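Local coordinates for DegV family protein (Streptococcus agalactiae, PDB 3LUP) that binds the fatty acid elaidic acid and may bind other long-chain fatty acids, perhaps serving lipid transport or fatty acid metabolism, at residues D30-I35 against K63-S68; I9-A14 against L90-G95; I235-Q240 against V262-V267; N168-G173 against T270-G275. One frame throughout, in Å; residues are numbered along the deposited sequence.

Contact 1: residues D30-I35 against K63-S68. With ELA (Elaidic acid), chain B.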
# COMPACT_ATOMS: atom_id res chain seq x y z
N ASP A 30 6.61 -11.06 -5.12
CA ASP A 30 6.38 -11.43 -3.72
C ASP A 30 7.28 -10.70 -2.72
O ASP A 30 8.46 -10.49 -2.96
CB ASP A 30 6.51 -12.94 -3.52
CG ASP A 30 5.52 -13.73 -4.36
OD1 ASP A 30 4.37 -13.27 -4.55
OD2 ASP A 30 5.91 -14.81 -4.85
N ILE A 31 6.68 -10.31 -1.59
CA ILE A 31 7.43 -9.73 -0.46
C ILE A 31 7.56 -10.75 0.67
O ILE A 31 6.57 -11.17 1.24
CB ILE A 31 6.76 -8.43 0.07
CG1 ILE A 31 6.64 -7.39 -1.07
CG2 ILE A 31 7.55 -7.88 1.28
CD1 ILE A 31 5.94 -6.11 -0.71
N PRO A 32 8.80 -11.14 0.98
CA PRO A 32 9.04 -12.09 2.07
C PRO A 32 8.80 -11.50 3.46
O PRO A 32 9.07 -10.32 3.71
CB PRO A 32 10.51 -12.46 1.89
CG PRO A 32 10.85 -12.10 0.47
CD PRO A 32 10.04 -10.86 0.23
N ILE A 33 8.28 -12.33 4.36
CA ILE A 33 8.24 -11.99 5.77
C ILE A 33 9.23 -12.88 6.53
O ILE A 33 9.37 -14.07 6.23
CB ILE A 33 6.81 -12.09 6.38
CG1 ILE A 33 6.54 -13.49 6.92
CG2 ILE A 33 5.71 -11.68 5.37
CD1 ILE A 33 5.47 -13.49 7.97
N ILE A 34 9.94 -12.30 7.49
CA ILE A 34 10.92 -13.07 8.24
C ILE A 34 10.51 -13.18 9.70
O ILE A 34 10.60 -12.20 10.46
CB ILE A 34 12.36 -12.47 8.14
CG1 ILE A 34 12.70 -12.07 6.70
CG2 ILE A 34 13.38 -13.45 8.69
CD1 ILE A 34 13.63 -10.86 6.60
N ILE A 35 10.06 -14.37 10.08
CA ILE A 35 9.70 -14.65 11.47
C ILE A 35 11.00 -15.01 12.20
O ILE A 35 11.97 -14.25 12.11
CB ILE A 35 8.64 -15.76 11.57
CG1 ILE A 35 7.60 -15.61 10.44
CG2 ILE A 35 7.99 -15.75 12.96
CD1 ILE A 35 6.40 -14.75 10.77
N LYS A 63 10.24 -9.30 10.54
CA LYS A 63 10.69 -8.30 9.59
C LYS A 63 10.18 -8.65 8.20
O LYS A 63 9.72 -9.76 7.96
CB LYS A 63 12.22 -8.21 9.58
CG LYS A 63 12.86 -8.03 10.94
CD LYS A 63 14.29 -7.51 10.84
CE LYS A 63 14.30 -6.04 10.43
NZ LYS A 63 15.07 -5.22 11.41
N THR A 64 10.24 -7.69 7.30
CA THR A 64 10.04 -8.00 5.90
C THR A 64 11.32 -7.67 5.15
O THR A 64 12.23 -7.03 5.70
CB THR A 64 8.85 -7.24 5.29
OG1 THR A 64 9.06 -5.84 5.45
CG2 THR A 64 7.54 -7.64 5.97
N SER A 65 11.40 -8.12 3.90
CA SER A 65 12.50 -7.76 3.03
C SER A 65 11.92 -7.34 1.70
O SER A 65 10.80 -7.70 1.37
CB SER A 65 13.45 -8.93 2.84
OG SER A 65 12.76 -9.98 2.19
N GLN A 66 12.70 -6.55 0.96
CA GLN A 66 12.33 -6.08 -0.37
C GLN A 66 12.07 -7.27 -1.27
O GLN A 66 12.65 -8.33 -1.07
CB GLN A 66 13.47 -5.23 -0.95
CG GLN A 66 13.68 -3.90 -0.24
CD GLN A 66 15.00 -3.25 -0.58
OE1 GLN A 66 15.39 -3.15 -1.76
NE2 GLN A 66 15.69 -2.78 0.44
N PRO A 67 11.16 -7.11 -2.26
CA PRO A 67 11.07 -8.17 -3.27
C PRO A 67 12.41 -8.36 -3.97
O PRO A 67 13.27 -7.48 -3.89
CB PRO A 67 10.00 -7.66 -4.25
CG PRO A 67 9.57 -6.34 -3.75
CD PRO A 67 10.05 -6.16 -2.35
N SER A 68 12.60 -9.50 -4.62
CA SER A 68 13.87 -9.83 -5.28
C SER A 68 14.19 -8.93 -6.51
O SER A 68 13.40 -8.84 -7.46
CB SER A 68 13.88 -11.31 -5.66
OG SER A 68 14.99 -11.65 -6.48
CA ELA B . 11.92 -3.46 3.41
C ELA B . 13.18 -3.81 4.20
O ELA B . 13.16 -4.16 5.42
C3 ELA B . 10.94 -4.62 3.26
C4 ELA B . 9.87 -4.32 2.22
C5 ELA B . 8.44 -4.42 2.79
C6 ELA B . 8.00 -3.12 3.47
C7 ELA B . 6.78 -3.18 4.39
C8 ELA B . 6.54 -1.81 5.03
C9 ELA B . 5.05 -1.52 5.19
C10 ELA B . 4.56 -0.40 6.02
C11 ELA B . 3.16 -0.46 6.61
C12 ELA B . 2.36 0.82 6.36
C13 ELA B . 1.21 0.63 5.39
C14 ELA B . 0.03 1.54 5.68
C15 ELA B . -1.13 1.23 4.72
C16 ELA B . -2.23 2.29 4.71
C17 ELA B . -2.35 2.94 3.33
C18 ELA B . -3.80 3.24 2.96
OXT ELA B . 14.29 -3.73 3.62

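Contact 2: residues I9-A14 against L90-G95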
# COMPACT_ATOMS: atom_id res chain seq x y z
N ILE A 9 3.63 -4.15 -13.45
CA ILE A 9 4.28 -4.84 -12.34
C ILE A 9 4.04 -4.13 -11.00
O ILE A 9 4.10 -2.89 -10.89
CB ILE A 9 5.80 -5.09 -12.58
CG1 ILE A 9 6.03 -5.92 -13.83
CG2 ILE A 9 6.40 -5.88 -11.44
CD1 ILE A 9 6.10 -5.14 -15.10
N THR A 10 3.74 -4.97 -10.01
CA THR A 10 3.49 -4.52 -8.67
C THR A 10 3.99 -5.57 -7.69
O THR A 10 4.58 -6.55 -8.11
CB THR A 10 1.99 -4.23 -8.44
OG1 THR A 10 1.81 -3.70 -7.12
CG2 THR A 10 1.15 -5.49 -8.62
N ASP A 11 3.76 -5.36 -6.40
CA ASP A 11 4.17 -6.32 -5.41
C ASP A 11 2.96 -6.71 -4.59
O ASP A 11 1.90 -6.13 -4.74
CB ASP A 11 5.31 -5.77 -4.54
CG ASP A 11 5.00 -4.39 -3.97
OD1 ASP A 11 3.96 -4.25 -3.25
OD2 ASP A 11 5.79 -3.45 -4.26
N THR A 12 3.11 -7.71 -3.73
CA THR A 12 1.99 -8.26 -2.99
C THR A 12 1.46 -7.33 -1.88
O THR A 12 0.44 -7.65 -1.25
CB THR A 12 2.31 -9.63 -2.40
OG1 THR A 12 3.39 -9.49 -1.48
CG2 THR A 12 2.70 -10.60 -3.50
N SER A 13 2.10 -6.19 -1.66
CA SER A 13 1.59 -5.21 -0.70
C SER A 13 0.43 -4.41 -1.28
O SER A 13 -0.34 -3.80 -0.55
CB SER A 13 2.69 -4.27 -0.21
OG SER A 13 2.88 -3.16 -1.08
N ALA A 14 0.31 -4.40 -2.61
CA ALA A 14 -0.82 -3.74 -3.28
C ALA A 14 -2.07 -4.57 -3.11
O ALA A 14 -2.04 -5.79 -3.26
CB ALA A 14 -0.51 -3.57 -4.74
N LEU A 90 4.54 -0.22 -10.45
CA LEU A 90 3.87 0.49 -9.34
C LEU A 90 4.02 -0.27 -8.01
O LEU A 90 3.17 -1.09 -7.62
CB LEU A 90 2.40 0.74 -9.66
CG LEU A 90 2.07 1.68 -10.81
CD1 LEU A 90 0.56 1.71 -11.03
CD2 LEU A 90 2.60 3.08 -10.55
N PHE A 91 5.12 0.02 -7.32
CA PHE A 91 5.49 -0.70 -6.12
C PHE A 91 5.29 0.13 -4.86
O PHE A 91 5.09 1.36 -4.92
CB PHE A 91 6.95 -1.16 -6.21
CG PHE A 91 7.28 -1.89 -7.47
CD1 PHE A 91 6.85 -3.20 -7.66
CD2 PHE A 91 8.01 -1.26 -8.48
CE1 PHE A 91 7.13 -3.88 -8.84
CE2 PHE A 91 8.32 -1.92 -9.65
CZ PHE A 91 7.87 -3.24 -9.84
N ILE A 92 5.33 -0.57 -3.73
CA ILE A 92 5.39 0.00 -2.39
C ILE A 92 6.19 1.34 -2.29
O ILE A 92 7.24 1.51 -2.92
CB ILE A 92 5.92 -1.09 -1.40
CG1 ILE A 92 5.83 -0.64 0.05
CG2 ILE A 92 7.35 -1.50 -1.75
CD1 ILE A 92 5.62 -1.80 1.02
N ALA A 93 5.65 2.29 -1.51
CA ALA A 93 6.28 3.60 -1.24
C ALA A 93 7.79 3.59 -0.99
O ALA A 93 8.29 2.85 -0.16
CB ALA A 93 5.59 4.24 -0.04
N ALA A 94 8.51 4.46 -1.70
CA ALA A 94 9.95 4.73 -1.44
C ALA A 94 10.26 5.04 0.03
O ALA A 94 11.33 4.71 0.52
CB ALA A 94 10.43 5.89 -2.32
N GLY A 95 9.32 5.69 0.73
CA GLY A 95 9.49 6.11 2.12
C GLY A 95 9.31 5.02 3.17
O GLY A 95 9.48 5.28 4.37

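Contact 3: residues I235-Q240 against V262-V267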
# COMPACT_ATOMS: atom_id res chain seq x y z
N ILE A 235 -9.27 -0.20 5.73
CA ILE A 235 -8.38 -1.35 5.73
C ILE A 235 -7.99 -1.64 7.18
O ILE A 235 -7.72 -0.71 7.93
CB ILE A 235 -7.12 -1.09 4.87
CG1 ILE A 235 -7.50 -0.34 3.59
CG2 ILE A 235 -6.40 -2.39 4.57
CD1 ILE A 235 -6.58 0.81 3.26
N HIS A 236 -7.97 -2.91 7.57
CA HIS A 236 -7.67 -3.26 8.94
C HIS A 236 -6.88 -4.55 9.05
O HIS A 236 -6.96 -5.42 8.18
CB HIS A 236 -8.97 -3.38 9.74
CG HIS A 236 -9.82 -4.53 9.32
ND1 HIS A 236 -9.81 -5.74 9.98
CD2 HIS A 236 -10.69 -4.67 8.29
CE1 HIS A 236 -10.64 -6.57 9.38
NE2 HIS A 236 -11.19 -5.95 8.36
N SER A 237 -6.12 -4.67 10.14
CA SER A 237 -5.45 -5.92 10.46
C SER A 237 -6.16 -6.59 11.64
O SER A 237 -5.78 -6.41 12.80
CB SER A 237 -3.95 -5.70 10.73
OG SER A 237 -3.75 -4.76 11.78
N ARG A 238 -7.22 -7.35 11.34
CA ARG A 238 -8.06 -7.99 12.36
C ARG A 238 -8.64 -6.97 13.36
O ARG A 238 -8.50 -7.12 14.58
CB ARG A 238 -7.30 -9.12 13.09
CG ARG A 238 -6.81 -10.25 12.18
CD ARG A 238 -7.51 -11.55 12.47
NE ARG A 238 -7.01 -12.64 11.63
CZ ARG A 238 -6.39 -13.73 12.08
NH1 ARG A 238 -6.16 -13.90 13.38
NH2 ARG A 238 -5.98 -14.66 11.21
N ALA A 239 -9.26 -5.93 12.82
CA ALA A 239 -9.91 -4.87 13.59
C ALA A 239 -11.28 -4.60 12.97
O ALA A 239 -11.66 -3.46 12.73
CB ALA A 239 -9.05 -3.60 13.61
N GLN A 240 -11.98 -5.70 12.71
CA GLN A 240 -13.36 -5.72 12.22
C GLN A 240 -14.25 -4.61 12.79
O GLN A 240 -14.85 -3.85 12.03
CB GLN A 240 -13.98 -7.07 12.56
CG GLN A 240 -15.27 -7.36 11.82
CD GLN A 240 -15.07 -7.38 10.32
OE1 GLN A 240 -13.99 -7.74 9.83
NE2 GLN A 240 -16.10 -6.98 9.58
N VAL A 262 -11.54 -3.81 3.45
CA VAL A 262 -10.56 -4.80 3.01
C VAL A 262 -9.51 -4.99 4.10
O VAL A 262 -9.31 -4.10 4.94
CB VAL A 262 -9.85 -4.38 1.69
CG1 VAL A 262 -10.84 -4.30 0.56
CG2 VAL A 262 -9.08 -3.05 1.84
N SER A 263 -8.85 -6.14 4.06
CA SER A 263 -7.81 -6.48 5.03
C SER A 263 -6.38 -6.19 4.58
O SER A 263 -6.10 -6.10 3.38
CB SER A 263 -7.93 -7.94 5.40
OG SER A 263 -8.96 -8.05 6.34
N PHE A 264 -5.50 -6.04 5.58
CA PHE A 264 -4.06 -6.06 5.35
C PHE A 264 -3.60 -7.52 5.30
O PHE A 264 -4.30 -8.42 5.79
CB PHE A 264 -3.31 -5.32 6.47
CG PHE A 264 -3.56 -3.82 6.52
CD1 PHE A 264 -3.11 -2.98 5.50
CD2 PHE A 264 -4.20 -3.25 7.62
CE1 PHE A 264 -3.32 -1.58 5.56
CE2 PHE A 264 -4.43 -1.87 7.68
CZ PHE A 264 -3.99 -1.03 6.65
N GLY A 265 -2.43 -7.75 4.69
CA GLY A 265 -1.74 -9.04 4.76
C GLY A 265 -0.62 -8.98 5.80
O GLY A 265 -0.51 -8.00 6.53
N GLY A 266 0.20 -10.03 5.87
CA GLY A 266 1.23 -10.17 6.88
C GLY A 266 2.33 -9.15 6.70
O GLY A 266 2.99 -8.75 7.66
N VAL A 267 2.52 -8.72 5.46
CA VAL A 267 3.52 -7.70 5.14
C VAL A 267 3.28 -6.42 5.94
O VAL A 267 4.16 -5.98 6.68
CB VAL A 267 3.60 -7.45 3.61
CG1 VAL A 267 4.55 -6.32 3.30
CG2 VAL A 267 4.06 -8.74 2.90
O HOH W 1 -8.15 -8.53 8.87

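Contact 4: residues N168-G173 against T270-G275. With ELA (Elaidic acid), chain B.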
# COMPACT_ATOMS: atom_id res chain seq x y z
N ASN A 168 4.72 -0.17 18.76
CA ASN A 168 6.00 -0.85 18.71
C ASN A 168 6.38 -1.30 17.31
O ASN A 168 7.51 -1.06 16.87
CB ASN A 168 6.00 -2.05 19.66
CG ASN A 168 5.52 -1.67 21.03
OD1 ASN A 168 6.26 -1.04 21.80
ND2 ASN A 168 4.26 -2.00 21.34
N HIS A 169 5.43 -1.92 16.62
CA HIS A 169 5.63 -2.35 15.25
C HIS A 169 6.13 -1.21 14.38
O HIS A 169 7.16 -1.34 13.72
CB HIS A 169 4.35 -2.92 14.69
CG HIS A 169 3.92 -4.19 15.36
ND1 HIS A 169 4.04 -5.42 14.76
CD2 HIS A 169 3.37 -4.40 16.58
CE1 HIS A 169 3.57 -6.35 15.58
NE2 HIS A 169 3.16 -5.76 16.69
N LEU A 170 5.41 -0.09 14.40
CA LEU A 170 5.80 1.06 13.60
C LEU A 170 7.13 1.70 13.99
O LEU A 170 7.88 2.13 13.12
CB LEU A 170 4.70 2.11 13.57
CG LEU A 170 3.74 1.96 12.38
CD1 LEU A 170 2.69 3.05 12.43
CD2 LEU A 170 4.49 2.00 11.05
N VAL A 171 7.41 1.76 15.29
CA VAL A 171 8.61 2.40 15.81
C VAL A 171 9.83 1.51 15.62
O VAL A 171 10.82 1.93 15.01
CB VAL A 171 8.43 2.77 17.31
CG1 VAL A 171 9.75 3.27 17.94
CG2 VAL A 171 7.29 3.79 17.50
N LYS A 172 9.75 0.28 16.12
CA LYS A 172 10.87 -0.66 16.09
C LYS A 172 11.13 -1.22 14.69
O LYS A 172 12.29 -1.41 14.28
CB LYS A 172 10.73 -1.75 17.14
CG LYS A 172 11.37 -1.34 18.46
CD LYS A 172 11.23 -2.36 19.57
CE LYS A 172 9.97 -2.11 20.40
NZ LYS A 172 10.08 -2.64 21.80
N GLY A 173 10.05 -1.46 13.94
CA GLY A 173 10.15 -1.82 12.53
C GLY A 173 10.76 -0.69 11.73
O GLY A 173 11.41 -0.92 10.72
N THR A 270 2.85 -6.91 9.91
CA THR A 270 4.20 -6.83 10.48
C THR A 270 4.61 -5.43 10.96
O THR A 270 5.20 -5.29 12.02
CB THR A 270 5.28 -7.39 9.49
OG1 THR A 270 5.06 -8.79 9.26
CG2 THR A 270 6.69 -7.20 10.04
N HIS A 271 4.30 -4.40 10.18
CA HIS A 271 4.76 -3.04 10.51
C HIS A 271 3.73 -2.23 11.29
O HIS A 271 4.08 -1.28 12.01
CB HIS A 271 5.21 -2.31 9.25
CG HIS A 271 6.40 -2.96 8.60
ND1 HIS A 271 7.70 -2.65 8.96
CD2 HIS A 271 6.49 -3.95 7.68
CE1 HIS A 271 8.53 -3.40 8.25
NE2 HIS A 271 7.82 -4.19 7.46
N LEU A 272 2.47 -2.61 11.17
CA LEU A 272 1.40 -1.89 11.81
C LEU A 272 1.00 -2.54 13.14
O LEU A 272 0.54 -1.85 14.06
CB LEU A 272 0.20 -1.80 10.86
CG LEU A 272 -0.12 -0.46 10.20
CD1 LEU A 272 1.08 0.20 9.54
CD2 LEU A 272 -1.28 -0.63 9.23
N GLY A 273 1.21 -3.85 13.24
CA GLY A 273 0.72 -4.62 14.37
C GLY A 273 -0.69 -5.09 14.07
O GLY A 273 -1.30 -4.65 13.09
N GLU A 274 -1.19 -5.99 14.92
CA GLU A 274 -2.59 -6.39 14.88
C GLU A 274 -3.41 -5.29 15.56
O GLU A 274 -2.88 -4.51 16.36
CB GLU A 274 -2.79 -7.74 15.59
CG GLU A 274 -4.23 -8.24 15.59
CD GLU A 274 -4.35 -9.71 15.92
OE1 GLU A 274 -3.31 -10.33 16.22
OE2 GLU A 274 -5.48 -10.27 15.89
N GLY A 275 -4.71 -5.25 15.23
CA GLY A 275 -5.61 -4.23 15.73
C GLY A 275 -5.54 -2.88 15.02
O GLY A 275 -6.20 -1.93 15.46
CA ELA B . 11.92 -3.46 3.41
C ELA B . 13.18 -3.81 4.20
O ELA B . 13.16 -4.16 5.42
C3 ELA B . 10.94 -4.62 3.26
C4 ELA B . 9.87 -4.32 2.22
C5 ELA B . 8.44 -4.42 2.79
C6 ELA B . 8.00 -3.12 3.47
C7 ELA B . 6.78 -3.18 4.39
C8 ELA B . 6.54 -1.81 5.03
C9 ELA B . 5.05 -1.52 5.19
C10 ELA B . 4.56 -0.40 6.02
C11 ELA B . 3.16 -0.46 6.61
C12 ELA B . 2.36 0.82 6.36
C13 ELA B . 1.21 0.63 5.39
C14 ELA B . 0.03 1.54 5.68
C15 ELA B . -1.13 1.23 4.72
C16 ELA B . -2.23 2.29 4.71
C17 ELA B . -2.35 2.94 3.33
C18 ELA B . -3.80 3.24 2.96
OXT ELA B . 14.29 -3.73 3.62
O HOH W 2 7.71 -0.63 11.01
O HOH W 3 2.68 -0.02 14.97

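Contact 1: residues D30-I35 against K63-S68
The carbonyl oxygen of Lys63 receives the backbone N-H of Ile34 at 2.6 Å (N to O) in an almost straight bond, 174° at the hydrogen, and the CA-H of Ile33 leans on the same oxygen. Lys63 N returns a bond to Ile34 O at 2.9 Å. Two residues away on each strand, Pro32 O draws in two groups: Ser65 N donates to it at 3.2 Å, tilted 30° from the carbonyl plane, and the CA-H of Thr64 comes close as well. Together these bonds make a short two-stranded antiparallel ladder, with Ile34 and Lys63 as the hydrogen-bonded pair and Ile33 and Thr64 as the non-hydrogen-bonded one; helix 48-57 lies in the chain between the strands. Beyond the ladder the side chains take over. Ser65 OG, set between its own backbone N and carbonyl carbon (chi1 64°), rests against CB, CG and CD of the Pro32 ring, 3.3 Å from CG. Ile31 and Pro67 run abreast: CG1 of Ile31, anti to its carbonyl carbon, reaches Pro67 CD at 3.8 Å. The other branch meets Ser65 O, and Ile31 CG2 is 3.9 Å from C5 of the elaidic acid. Thr64 OG1 also faces the lipid near C3 and C5, but its polar partner is His271 NE2. The backbone at Ser65 and Gln66 packs against the head of the fatty acid, with Ser65 C 3.3 Å from its C3; the lipid is hydrogen-bonded to Arg175. Gln66 turns its OE1 to Asn102, and Ser68 OG caps helix 69-81 through Glu71 N.

Contact 2: residues I9-A14 against L90-G95
Ile9 and Leu90 are joined through their backbones: Leu90 N donates to Ile9 O at 2.7 Å, nearly along the C=O axis, where strands 6-11 and 86-89 lie parallel near their C-terminal ends. Side chains supply the other hydrogen bonds. Thr10 OG1, anti to its backbone N (chi1 -176°), donates to Leu90 O at 3.0 Å, an oxygen that also receives Gln127 NE2. Asp11 uses both carboxylate oxygens. OD2 takes Ile92 N at 3.0 Å on its syn lone pair, while OD1 takes Ser13 OG on the syn side at 2.7 Å and Ser13 N on the anti lone pair, an Asx turn within the type I turn from Asp11 to Ala14. Van der Waals packing centres on Phe91. Ile9 lies alongside it, with CG2 3.4 Å from CE1; Ile9 O sits over one ring face toward the rim, and Asp11 OD2 lies at the ring edge, 3.2 Å from Phe91 CB. Ile92 crosses Asp11 at about a right angle and sets CB and CD1 against Ser13 OG, which is also hydrogen-bonded to Thr123 OG1. The buried carboxylate is thus held in place by three donors, so that one aspartate fixes both the turn after its own strand and the loop leading to Ile92, a residue of the lipid pocket.

Contact 3: residues I235-Q240 against V262-V267
Ile235 CG2 sits over the centre of the Phe264 ring, 3.3 Å from the centroid and 12° off the normal, a CH-pi contact in which the two side chains cross at about a right angle; Ser237 N lies at the ring edge, 3.5 Å from CD2. The His236 ring has Ser263 OG over a face, 3.7 Å from NE2, and Gln240 CA over a face toward the rim, with Arg238 CA at its edge. Its ND1 accepts Ala239 N at 2.9 Å, tying the ring to the turn before helix 240-252. That helix is the crossover of a beta-alpha-beta unit whose parallel strands, 230-236 and 259-263, run side by side at the edge of the mixed sheet, here near their C-terminal ends. Along them His236 N donates to Val262 O at 3.2 Å, and Phe264 N to His236 O at 3.0 Å, the latter from 44° above the carbonyl plane. Ile235 and Val262 are flank to flank, CG1 against CG2 at 3.6 Å. A water accepts from Arg238 N, pairs with Ser263 OG, and gives His236 O a weak bond. Ile235 and Phe264 both touch the elaidic acid, while Ser237 OG turns to Gly273 O.

Contact 4: residues N168-G173 against T270-G275
His169 packs onto the end of helix 266-272, beginning with CB, which lies 3.2 Å from His271 O. CG comes next, beside the backbone N and anti to the carbonyl carbon (chi1 -66°), and touches Gly273 CA at 3.4 Å. From there the imidazole spreads flat over that same carbon: Gly273 CA stands 3.3 Å from the ring centroid and 5° off the normal, a CH-pi contact in which CD2, CE1 and NE2 all take part. On the rim, ND1 donates to Thr270 O at 3.0 Å, N-H...O 162°. The oxygen lies in the imidazole plane, whereas the nitrogen stands above the plane of the carbonyl. This bond and the CH-pi contact together fix the rotation of the ring. Leu170 follows by placing CG 3.3 Å from His271 O and CD2 4.1 Å from Leu272 CD1, the two leucines extending together. Two waters join the segments: one donates to His169 O and pairs with the His271 side chain at ND1, the other links the backbones, accepting from Leu170 N and donating to Leu272 O. The His271 ring has elaidic acid C8 over one face and Thr270 CG2 over the opposite one, and its CD2 is 3.4 Å from C7 of the lipid; NE2 turns to Thr64. Gly273 leaves the helix with positive phi, and the chain then runs on to strand 277-283. Helix 168-173 thus lies against the C-terminal end of helix 266-272, and the two helices belong to connections at neighbouring strands of the mixed sheet, 159-163 before the first and 277-283 after the second.

Along the chain the contacts form two pairs: contact 1 falls between the segments of contact 2, and contact 3 between those of contact 4. In the first pair, with centres 12 Å apart, contact 2 lies at the end of the four-stranded parallel sheet and contact 1 in the small antiparallel ladder beside it; the second, 13 Å apart, belongs to the six-stranded mixed sheet and shares helix 266-272. Between the pairs the centres lie 15 to 18 Å apart. Contact 1 touches both contacts of the second pair, contact 4 by a probable hydrogen bond and contact 3 by packing on Val267. Each contact supplies residues to the elaidic acid pocket, consistent with a fatty acid held between the parts built on the parallel and mixed sheets.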